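Local coordinates for putative beta-lactamase-inhibitor-like PepSY-like domain-containing protein (Bacteroides vulgatus ATCC 8482, PDB 3ELG) that is of unknown function, but has a fold like that of beta-lactamase inhibitor protein and probably works in the periplasm, at residues Tyr85-Val96 against Leu107-Phe117; Met20-Thr28 against Ile66-Phe77. All coordinates share one frame; numbering follows the deposited sequence.

Interaction 1. Residues Tyr85-Val96 against Leu107-Phe117; sequences YMKANYNGHKTV and LTLENGLEVDF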
loop_
_atom_site.group_PDB
_atom_site.type_symbol
_atom_site.label_atom_id
_atom_site.label_comp_id
_atom_site.label_asym_id
_atom_site.label_seq_id
_atom_site.Cartn_x
_atom_site.Cartn_y
_atom_site.Cartn_z
ATOM N N TYR A 85 -11.422 14.830 -2.632
ATOM C CA TYR A 85 -11.535 14.751 -4.075
ATOM C C TYR A 85 -12.317 13.512 -4.487
ATOM O O TYR A 85 -13.184 13.561 -5.353
ATOM C CB TYR A 85 -10.160 14.774 -4.733
ATOM C CG TYR A 85 -10.244 15.051 -6.197
ATOM C CD1 TYR A 85 -10.477 14.023 -7.094
ATOM C CD2 TYR A 85 -10.105 16.347 -6.682
ATOM C CE1 TYR A 85 -10.587 14.277 -8.459
ATOM C CE2 TYR A 85 -10.206 16.609 -8.027
ATOM C CZ TYR A 85 -10.443 15.572 -8.908
ATOM O OH TYR A 85 -10.518 15.880 -10.237
HETATM N N MSE A 86 -12.003 12.397 -3.842
HETATM C CA MSE A 86 -12.614 11.110 -4.189
HETATM C C MSE A 86 -14.114 11.118 -3.906
HETATM O O MSE A 86 -14.905 10.541 -4.636
HETATM C CB MSE A 86 -11.981 9.952 -3.451
HETATM C CG MSE A 86 -10.540 9.755 -3.826
HETATM SE SE MSE A 86 -10.209 9.326 -5.694
HETATM C CE MSE A 86 -11.049 7.644 -5.756
ATOM N N LYS A 87 -14.465 11.808 -2.837
ATOM C CA LYS A 87 -15.860 11.867 -2.388
ATOM C C LYS A 87 -16.656 12.705 -3.383
ATOM O O LYS A 87 -17.803 12.392 -3.726
ATOM C CB LYS A 87 -15.947 12.466 -0.987
ATOM C CG LYS A 87 -17.385 12.596 -0.499
ATOM C CD LYS A 87 -17.831 11.317 0.219
ATOM N N ALA A 88 -16.003 13.735 -3.891
ATOM C CA ALA A 88 -16.676 14.732 -4.762
ATOM C C ALA A 88 -16.823 14.214 -6.180
ATOM O O ALA A 88 -17.717 14.630 -6.934
ATOM C CB ALA A 88 -15.906 16.036 -4.768
ATOM N N ASN A 89 -15.919 13.308 -6.540
ATOM C CA ASN A 89 -15.713 12.936 -7.955
ATOM C C ASN A 89 -15.903 11.497 -8.280
ATOM O O ASN A 89 -16.270 11.146 -9.390
ATOM C CB ASN A 89 -14.335 13.354 -8.400
ATOM C CG ASN A 89 -14.194 14.808 -8.480
ATOM O OD1 ASN A 89 -13.530 15.444 -7.659
ATOM N ND2 ASN A 89 -14.874 15.387 -9.447
ATOM N N TYR A 90 -15.583 10.643 -7.326
ATOM C CA TYR A 90 -15.668 9.213 -7.537
ATOM C C TYR A 90 -16.455 8.655 -6.343
ATOM O O TYR A 90 -16.157 7.632 -5.758
ATOM C CB TYR A 90 -14.224 8.606 -7.827
ATOM C CG TYR A 90 -13.479 9.306 -8.993
ATOM C CD1 TYR A 90 -13.665 8.906 -10.347
ATOM C CD2 TYR A 90 -12.650 10.399 -8.774
ATOM C CE1 TYR A 90 -12.987 9.557 -11.429
ATOM C CE2 TYR A 90 -12.000 11.079 -9.855
ATOM C CZ TYR A 90 -12.188 10.654 -11.187
ATOM O OH TYR A 90 -11.567 11.341 -12.253
ATOM N N ASN A 91 -17.518 9.369 -5.998
ATOM C CA ASN A 91 -18.368 8.955 -4.874
ATOM C C ASN A 91 -19.009 7.588 -5.046
ATOM O O ASN A 91 -19.370 7.161 -6.153
ATOM C CB ASN A 91 -19.452 9.993 -4.586
ATOM C CG ASN A 91 -20.474 9.497 -3.572
ATOM O OD1 ASN A 91 -21.484 8.892 -3.940
ATOM N ND2 ASN A 91 -20.227 9.768 -2.290
ATOM N N GLY A 92 -19.143 6.892 -3.927
ATOM C CA GLY A 92 -19.755 5.556 -3.922
ATOM C C GLY A 92 -18.825 4.449 -4.424
ATOM O O GLY A 92 -19.165 3.265 -4.365
ATOM N N HIS A 93 -17.672 4.850 -4.946
ATOM C CA HIS A 93 -16.626 3.889 -5.389
ATOM C C HIS A 93 -15.688 3.594 -4.241
ATOM O O HIS A 93 -15.454 4.439 -3.417
ATOM C CB HIS A 93 -15.829 4.407 -6.578
ATOM C CG HIS A 93 -16.574 4.328 -7.875
ATOM N ND1 HIS A 93 -17.948 4.437 -7.949
ATOM C CD2 HIS A 93 -16.140 4.157 -9.146
ATOM C CE1 HIS A 93 -18.330 4.335 -9.210
ATOM N NE2 HIS A 93 -17.252 4.163 -9.956
ATOM N N LYS A 94 -15.195 2.366 -4.200
ATOM C CA LYS A 94 -14.244 1.952 -3.155
ATOM C C LYS A 94 -12.848 2.086 -3.667
ATOM O O LYS A 94 -12.565 1.581 -4.734
ATOM C CB LYS A 94 -14.325 0.449 -2.878
ATOM C CG LYS A 94 -15.195 -0.047 -1.769
ATOM C CD LYS A 94 -15.089 -1.564 -1.814
ATOM C CE LYS A 94 -16.051 -2.230 -0.894
ATOM N NZ LYS A 94 -15.644 -3.660 -0.685
ATOM N N THR A 95 -11.955 2.690 -2.884
ATOM C CA THR A 95 -10.517 2.555 -3.154
ATOM C C THR A 95 -10.012 1.265 -2.533
ATOM O O THR A 95 -10.008 1.106 -1.324
ATOM C CB THR A 95 -9.678 3.747 -2.569
ATOM O OG1 THR A 95 -10.089 4.946 -3.238
ATOM C CG2 THR A 95 -8.169 3.536 -2.741
ATOM N N VAL A 96 -9.538 0.385 -3.382
ATOM C CA VAL A 96 -9.134 -0.971 -2.936
ATOM C C VAL A 96 -7.628 -1.128 -2.864
ATOM O O VAL A 96 -7.118 -2.097 -2.260
ATOM C CB VAL A 96 -9.757 -2.102 -3.814
ATOM C CG1 VAL A 96 -11.321 -2.039 -3.740
ATOM C CG2 VAL A 96 -9.214 -2.102 -5.241
ATOM N N LEU A 107 -4.494 5.888 -6.506
ATOM C CA LEU A 107 -5.589 5.139 -5.916
ATOM C C LEU A 107 -6.320 4.329 -6.949
ATOM O O LEU A 107 -6.761 4.840 -7.948
ATOM C CB LEU A 107 -6.582 6.063 -5.250
ATOM C CG LEU A 107 -6.172 6.721 -3.906
ATOM C CD1 LEU A 107 -4.975 7.646 -3.948
ATOM C CD2 LEU A 107 -7.366 7.386 -3.266
ATOM N N THR A 108 -6.454 3.030 -6.681
ATOM C CA THR A 108 -7.112 2.127 -7.610
ATOM C C THR A 108 -8.478 1.736 -7.095
ATOM O O THR A 108 -8.663 1.312 -5.944
ATOM C CB THR A 108 -6.303 0.857 -7.901
ATOM O OG1 THR A 108 -4.983 1.220 -8.290
ATOM C CG2 THR A 108 -6.974 0.076 -9.038
ATOM N N LEU A 109 -9.465 1.932 -7.951
ATOM C CA LEU A 109 -10.848 1.642 -7.577
ATOM C C LEU A 109 -11.176 0.178 -7.874
ATOM O O LEU A 109 -10.440 -0.532 -8.579
ATOM C CB LEU A 109 -11.853 2.550 -8.303
ATOM C CG LEU A 109 -11.518 4.044 -8.187
ATOM C CD1 LEU A 109 -12.571 4.941 -8.859
ATOM C CD2 LEU A 109 -11.355 4.447 -6.711
ATOM N N GLU A 110 -12.324 -0.205 -7.362
ATOM C CA GLU A 110 -12.796 -1.585 -7.484
ATOM C C GLU A 110 -12.915 -1.983 -8.951
ATOM O O GLU A 110 -12.745 -3.151 -9.305
ATOM C CB GLU A 110 -14.157 -1.770 -6.796
ATOM C CG GLU A 110 -15.308 -1.235 -7.633
ATOM C CD GLU A 110 -15.411 0.287 -7.625
ATOM O OE1 GLU A 110 -15.648 0.861 -6.529
ATOM O OE2 GLU A 110 -15.253 0.894 -8.717
ATOM N N ASN A 111 -13.254 -1.002 -9.787
ATOM C CA ASN A 111 -13.415 -1.216 -11.241
ATOM C C ASN A 111 -12.108 -1.149 -12.030
ATOM O O ASN A 111 -12.071 -1.290 -13.253
ATOM C CB ASN A 111 -14.478 -0.276 -11.826
ATOM C CG ASN A 111 -13.992 1.161 -11.972
ATOM O OD1 ASN A 111 -12.973 1.542 -11.414
ATOM N ND2 ASN A 111 -14.728 1.962 -12.730
ATOM N N GLY A 112 -11.024 -0.950 -11.306
ATOM C CA GLY A 112 -9.713 -0.927 -11.888
ATOM C C GLY A 112 -9.208 0.421 -12.378
ATOM O O GLY A 112 -8.096 0.547 -12.877
ATOM N N LEU A 113 -10.082 1.403 -12.314
ATOM C CA LEU A 113 -9.674 2.780 -12.614
ATOM C C LEU A 113 -8.568 3.158 -11.641
ATOM O O LEU A 113 -8.699 2.871 -10.450
ATOM C CB LEU A 113 -10.847 3.726 -12.430
ATOM C CG LEU A 113 -11.091 4.829 -13.441
ATOM C CD1 LEU A 113 -11.108 4.249 -14.878
ATOM C CD2 LEU A 113 -12.383 5.570 -13.052
ATOM N N GLU A 114 -7.514 3.813 -12.141
ATOM C CA GLU A 114 -6.469 4.365 -11.269
ATOM C C GLU A 114 -6.532 5.866 -11.302
ATOM O O GLU A 114 -6.617 6.459 -12.352
ATOM C CB GLU A 114 -5.105 3.900 -11.696
ATOM C CG GLU A 114 -3.986 4.350 -10.737
ATOM C CD GLU A 114 -2.590 4.074 -11.273
ATOM O OE1 GLU A 114 -2.278 2.886 -11.500
ATOM O OE2 GLU A 114 -1.803 5.036 -11.429
ATOM N N VAL A 115 -6.641 6.444 -10.122
ATOM C CA VAL A 115 -6.720 7.890 -9.985
ATOM C C VAL A 115 -5.413 8.396 -9.403
ATOM O O VAL A 115 -5.021 8.022 -8.289
ATOM C CB VAL A 115 -7.934 8.324 -9.097
ATOM C CG1 VAL A 115 -8.154 9.815 -9.242
ATOM C CG2 VAL A 115 -9.216 7.529 -9.456
ATOM N N ASP A 116 -4.734 9.242 -10.184
ATOM C CA ASP A 116 -3.390 9.749 -9.846
ATOM C C ASP A 116 -3.389 11.168 -9.326
ATOM O O ASP A 116 -4.024 12.062 -9.897
ATOM C CB ASP A 116 -2.426 9.652 -11.042
ATOM C CG ASP A 116 -2.149 8.242 -11.482
ATOM O OD1 ASP A 116 -2.444 7.250 -10.741
ATOM O OD2 ASP A 116 -1.597 8.147 -12.603
ATOM N N PHE A 117 -2.653 11.343 -8.239
ATOM C CA PHE A 117 -2.469 12.632 -7.533
ATOM C C PHE A 117 -0.986 12.958 -7.315
ATOM O O PHE A 117 -0.130 12.081 -7.236
ATOM C CB PHE A 117 -3.138 12.585 -6.154
ATOM C CG PHE A 117 -4.588 12.284 -6.210
ATOM C CD1 PHE A 117 -5.028 10.984 -6.296
ATOM C CD2 PHE A 117 -5.523 13.324 -6.212
ATOM C CE1 PHE A 117 -6.384 10.706 -6.326
ATOM C CE2 PHE A 117 -6.884 13.049 -6.313
ATOM C CZ PHE A 117 -7.303 11.734 -6.361
#
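Leu109, Glu110 and selenomethionine Met86 bury the largest areas where Tyr85-Val96 meets Leu107-Phe117, in a helix-on-antiparallel-sheet unit of the BLIP-like fold. The helical turn 85-89 runs at 133° to strand 114-117, with a closest axis approach of 11.7 Å, a gap filled by side chains. Met86 lies in that gap: bent at both chi2 and chi3, it lays SE at the edge of the Phe117 ring, 3.8 Å from Phe117 CZ, a Met-aromatic contact. Its methyl CE meets Leu109 CD2 tip to tip at 3.4 Å, tighter than usual for two carbons. The other Leu109 methyl, CD1, lies near the plane of the His93 ring at its edge, 3.7 Å from His93 CD2. Beside Met86, Phe117 turns its edge to the face of Tyr85 in an offset edge-to-face pair, planes at 82°; Tyr85 also meets Phe123 with nearly parallel planes.

Backbone pairing joins the same segments. Thr95 and Leu109 form a non-hydrogen-bonded antiparallel pair, and Val96 N donates to Thr108 O at 2.9 Å. At the strand end Glu110 folds back, with chi1 at 78° and a bend at chi2, bringing its carboxylate beside His93, the two side chains crossing at about a right angle. There Glu110 OE1 accepts from Lys94 N at 2.8 Å, nearly along its C-O axis, while Glu110 OE2 takes the N-H of Asn111.

Interaction 2. Residues Met20-Thr28 against Ile66-Phe77; sequences MIGKHFSQT and IDCKNKSVPSTF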
loop_
_atom_site.group_PDB
_atom_site.type_symbol
_atom_site.label_atom_id
_atom_site.label_comp_id
_atom_site.label_asym_id
_atom_site.label_seq_id
_atom_site.Cartn_x
_atom_site.Cartn_y
_atom_site.Cartn_z
HETATM N N MSE A 20 2.806 -1.401 11.878
HETATM C CA MSE A 20 1.781 -0.973 10.944
HETATM C C MSE A 20 0.767 -2.102 10.747
HETATM O O MSE A 20 -0.447 -1.881 10.780
HETATM C CB MSE A 20 2.372 -0.497 9.605
HETATM C CG MSE A 20 1.367 0.039 8.566
HETATM SE SE MSE A 20 0.272 -1.334 7.692
HETATM C CE MSE A 20 0.498 -0.683 5.877
ATOM N N ILE A 21 1.269 -3.321 10.595
ATOM C CA ILE A 21 0.428 -4.490 10.331
ATOM C C ILE A 21 -0.394 -4.808 11.566
ATOM O O ILE A 21 -1.585 -5.153 11.489
ATOM C CB ILE A 21 1.244 -5.707 9.922
ATOM C CG1 ILE A 21 1.883 -5.446 8.568
ATOM C CG2 ILE A 21 0.356 -6.938 9.863
ATOM C CD1 ILE A 21 3.065 -6.332 8.222
ATOM N N GLY A 22 0.249 -4.696 12.714
ATOM C CA GLY A 22 -0.432 -4.982 13.986
ATOM C C GLY A 22 -1.532 -3.981 14.323
ATOM O O GLY A 22 -2.536 -4.331 14.933
ATOM N N LYS A 23 -1.357 -2.746 13.902
ATOM C CA LYS A 23 -2.273 -1.668 14.226
ATOM C C LYS A 23 -3.462 -1.694 13.282
ATOM O O LYS A 23 -4.623 -1.576 13.704
ATOM C CB LYS A 23 -1.552 -0.307 14.211
ATOM C CG LYS A 23 -2.448 0.871 14.469
ATOM C CD LYS A 23 -1.636 2.156 14.617
ATOM C CE LYS A 23 -2.515 3.343 14.956
ATOM N NZ LYS A 23 -1.725 4.625 15.041
ATOM N N HIS A 24 -3.173 -1.850 11.994
ATOM C CA HIS A 24 -4.145 -1.583 10.964
ATOM C C HIS A 24 -4.786 -2.798 10.303
ATOM O O HIS A 24 -5.818 -2.650 9.617
ATOM C CB HIS A 24 -3.559 -0.699 9.907
ATOM C CG HIS A 24 -3.226 0.666 10.391
ATOM N ND1 HIS A 24 -4.201 1.581 10.746
ATOM C CD2 HIS A 24 -2.037 1.250 10.659
ATOM C CE1 HIS A 24 -3.615 2.673 11.202
ATOM N NE2 HIS A 24 -2.306 2.507 11.137
ATOM N N PHE A 25 -4.166 -3.964 10.517
ATOM C CA PHE A 25 -4.573 -5.258 9.944
ATOM C C PHE A 25 -4.604 -6.361 10.992
ATOM O O PHE A 25 -4.167 -7.510 10.785
ATOM C CB PHE A 25 -3.675 -5.608 8.718
ATOM C CG PHE A 25 -3.783 -4.593 7.618
ATOM C CD1 PHE A 25 -4.844 -4.615 6.746
ATOM C CD2 PHE A 25 -2.883 -3.555 7.520
ATOM C CE1 PHE A 25 -4.990 -3.679 5.788
ATOM C CE2 PHE A 25 -3.023 -2.560 6.559
ATOM C CZ PHE A 25 -4.065 -2.628 5.674
ATOM N N SER A 26 -5.148 -6.016 12.160
ATOM C CA SER A 26 -5.178 -6.955 13.273
ATOM C C SER A 26 -6.167 -8.092 13.030
ATOM O O SER A 26 -6.192 -9.052 13.775
ATOM C CB SER A 26 -5.552 -6.260 14.583
ATOM O OG SER A 26 -6.812 -5.617 14.455
ATOM N N GLN A 27 -7.009 -7.928 12.023
ATOM C CA GLN A 27 -7.938 -9.005 11.640
ATOM C C GLN A 27 -7.230 -10.182 10.965
ATOM O O GLN A 27 -7.787 -11.249 10.811
ATOM C CB GLN A 27 -9.044 -8.492 10.707
ATOM C CG GLN A 27 -8.617 -8.355 9.255
ATOM C CD GLN A 27 -7.960 -7.018 8.939
ATOM O OE1 GLN A 27 -7.571 -6.278 9.851
ATOM N NE2 GLN A 27 -7.854 -6.697 7.644
ATOM N N THR A 28 -5.978 -9.987 10.589
ATOM C CA THR A 28 -5.247 -11.065 9.953
ATOM C C THR A 28 -3.782 -11.113 10.457
ATOM O O THR A 28 -3.433 -10.536 11.497
ATOM C CB THR A 28 -5.405 -10.967 8.380
ATOM O OG1 THR A 28 -4.845 -12.130 7.742
ATOM C CG2 THR A 28 -4.807 -9.645 7.814
ATOM N N ILE A 66 -0.570 -0.477 -0.477
ATOM C CA ILE A 66 -1.554 -1.184 0.341
ATOM C C ILE A 66 -2.638 -1.686 -0.589
ATOM O O ILE A 66 -3.424 -0.892 -1.126
ATOM C CB ILE A 66 -2.157 -0.287 1.429
ATOM C CG1 ILE A 66 -1.083 0.223 2.373
ATOM C CG2 ILE A 66 -3.253 -1.015 2.234
ATOM C CD1 ILE A 66 -1.523 1.381 3.233
ATOM N N ASP A 67 -2.694 -3.008 -0.758
ATOM C CA ASP A 67 -3.636 -3.650 -1.694
ATOM C C ASP A 67 -4.636 -4.543 -0.955
ATOM O O ASP A 67 -4.321 -5.671 -0.570
ATOM C CB ASP A 67 -2.894 -4.432 -2.794
ATOM C CG ASP A 67 -3.819 -4.975 -3.870
ATOM O OD1 ASP A 67 -5.061 -4.800 -3.780
ATOM O OD2 ASP A 67 -3.267 -5.544 -4.851
ATOM N N CYS A 68 -5.826 -3.990 -0.748
ATOM C CA CYS A 68 -6.896 -4.712 -0.035
ATOM C C CYS A 68 -7.822 -5.527 -0.918
ATOM O O CYS A 68 -8.822 -6.059 -0.466
ATOM C CB CYS A 68 -7.671 -3.779 0.847
ATOM S SG CYS A 68 -6.604 -3.047 2.160
ATOM N N LYS A 69 -7.402 -5.657 -2.167
ATOM C CA LYS A 69 -8.003 -6.567 -3.126
ATOM C C LYS A 69 -9.427 -6.154 -3.499
ATOM O O LYS A 69 -9.602 -5.336 -4.391
ATOM C CB LYS A 69 -7.943 -7.975 -2.592
ATOM C CG LYS A 69 -6.498 -8.439 -2.348
ATOM C CD LYS A 69 -5.667 -8.376 -3.602
ATOM C CE LYS A 69 -4.312 -8.989 -3.408
ATOM N NZ LYS A 69 -3.393 -8.687 -4.561
ATOM N N ASN A 70 -10.431 -6.684 -2.805
ATOM C CA ASN A 70 -11.838 -6.265 -3.054
ATOM C C ASN A 70 -12.445 -5.441 -1.937
ATOM O O ASN A 70 -13.626 -5.046 -1.975
ATOM C CB ASN A 70 -12.763 -7.451 -3.316
ATOM C CG ASN A 70 -12.256 -8.351 -4.386
ATOM O OD1 ASN A 70 -12.055 -9.543 -4.156
ATOM N ND2 ASN A 70 -12.030 -7.799 -5.568
ATOM N N LYS A 71 -11.647 -5.171 -0.927
ATOM C CA LYS A 71 -12.117 -4.362 0.179
ATOM C C LYS A 71 -11.447 -3.009 0.117
ATOM O O LYS A 71 -10.436 -2.843 -0.532
ATOM C CB LYS A 71 -11.830 -5.039 1.513
ATOM C CG LYS A 71 -12.531 -6.405 1.685
ATOM C CD LYS A 71 -12.321 -6.963 3.101
ATOM N N SER A 72 -12.021 -2.089 0.873
ATOM C CA SER A 72 -11.556 -0.706 0.943
ATOM C C SER A 72 -10.280 -0.593 1.767
ATOM O O SER A 72 -10.145 -1.168 2.841
ATOM C CB SER A 72 -12.609 0.206 1.593
ATOM O OG SER A 72 -13.763 0.285 0.791
ATOM N N VAL A 73 -9.384 0.245 1.272
ATOM C CA VAL A 73 -8.226 0.671 2.028
ATOM C C VAL A 73 -8.666 1.381 3.321
ATOM O O VAL A 73 -9.537 2.263 3.301
ATOM C CB VAL A 73 -7.368 1.638 1.160
ATOM C CG1 VAL A 73 -6.194 2.254 1.957
ATOM C CG2 VAL A 73 -6.879 0.916 -0.113
ATOM N N PRO A 74 -8.065 1.019 4.461
ATOM C CA PRO A 74 -8.412 1.847 5.626
ATOM C C PRO A 74 -8.191 3.348 5.391
ATOM O O PRO A 74 -7.163 3.774 4.869
ATOM C CB PRO A 74 -7.491 1.286 6.718
ATOM C CG PRO A 74 -7.251 -0.097 6.336
ATOM C CD PRO A 74 -7.139 -0.064 4.816
ATOM N N SER A 75 -9.181 4.134 5.787
ATOM C CA SER A 75 -9.235 5.547 5.396
ATOM C C SER A 75 -8.059 6.364 5.939
ATOM O O SER A 75 -7.695 7.402 5.390
ATOM C CB SER A 75 -10.573 6.170 5.826
ATOM O OG SER A 75 -10.624 6.204 7.228
ATOM N N THR A 76 -7.434 5.874 6.992
ATOM C CA THR A 76 -6.330 6.609 7.616
ATOM C C THR A 76 -5.150 6.830 6.664
ATOM O O THR A 76 -4.336 7.732 6.821
ATOM C CB THR A 76 -5.866 5.904 8.920
ATOM O OG1 THR A 76 -4.959 6.756 9.624
ATOM C CG2 THR A 76 -5.211 4.579 8.596
ATOM N N PHE A 77 -5.078 5.970 5.663
ATOM C CA PHE A 77 -3.954 5.938 4.736
ATOM C C PHE A 77 -4.115 6.945 3.570
ATOM O O PHE A 77 -3.167 7.249 2.819
ATOM C CB PHE A 77 -3.794 4.536 4.172
ATOM C CG PHE A 77 -3.291 3.501 5.206
ATOM C CD1 PHE A 77 -2.056 3.653 5.814
ATOM C CD2 PHE A 77 -4.061 2.408 5.513
ATOM C CE1 PHE A 77 -1.620 2.727 6.743
ATOM C CE2 PHE A 77 -3.609 1.459 6.430
ATOM C CZ PHE A 77 -2.386 1.626 7.040
#
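His24 and Phe77 form the aromatic centre of the contact between the end of helix 15-24 and the segment Ile66-Phe77. The pair is edge-to-face, with centroids 4.8 Å apart and planes at 60°: Phe77 CZ stands 3.5 Å above one face of the imidazole, offset toward its rim, while Lys23 CG covers the opposite face. Thr76, whose side chain runs opposite to that of His24, puts its methyl CG2 3.6 Å from His24 CE1, on the same side of the imidazole as Phe77. That methyl sits between the backbone N and the carbonyl carbon of Thr76, a position that also sets it over the centre of one Phe77 face. Ile66 CD1 lies over the other face, 3.3 Å above the plane, so the phenyl ring is clamped between two aliphatic groups.

Met20, a selenomethionine, has CG anti to its backbone N (chi1 -177°) and then bends at chi2 and chi3. The bends carry the methyl CE to Ile66 CD1, 3.9 Å away and tip to tip, and bring SE obliquely beside Phe77 in a Met-aromatic contact.

Phe25, the first residue to leave helical geometry, brings the end of its ring to Ile66-Phe77. Its CZ is 3.9 Å from Ile66 CG2 and also touches Pro74 CD, the Phe25 and Pro74 side chains crossing at about a right angle. Cys68 SG lies near the ring plane, 4.0 Å from Phe25 CE1, as a sulfur-aromatic contact at the edge. With no hydrogen bond crossing between the segments, apolar and aromatic packing carries the contact.

In the wider fold, Ile21 and Met20 set helix 15-24 against strand 54-57, Phe25 reaches Leu49 of strand 43-49, and Trp63 of strand 63-67 adds another edge-to-face partner to Phe77.

From the N terminus, interaction 2 comes first: helix 15-24 is joined to the end of strand 63-67 and to the turn and 3-10 segment 75-77 beyond it, closing a loop of 37 residues that holds strands 30-37, 43-49 and 54-57 and the start of strand 63-67. Interaction 1 opens afterwards and closes only 10 residues, most of the hairpin of strands 95-101 and 104-109. The loops lie in series, neither nesting nor crossing. They meet where strands 63-67 and 95-101 are neighbours in one sheet: Cys68 N and Val96 O lie 2.7 Å apart, a probable hydrogen bond. Interaction 1 packs helix 80-89 on the sheet; interaction 2 ties helix 15-24 to the end of strand 63-67.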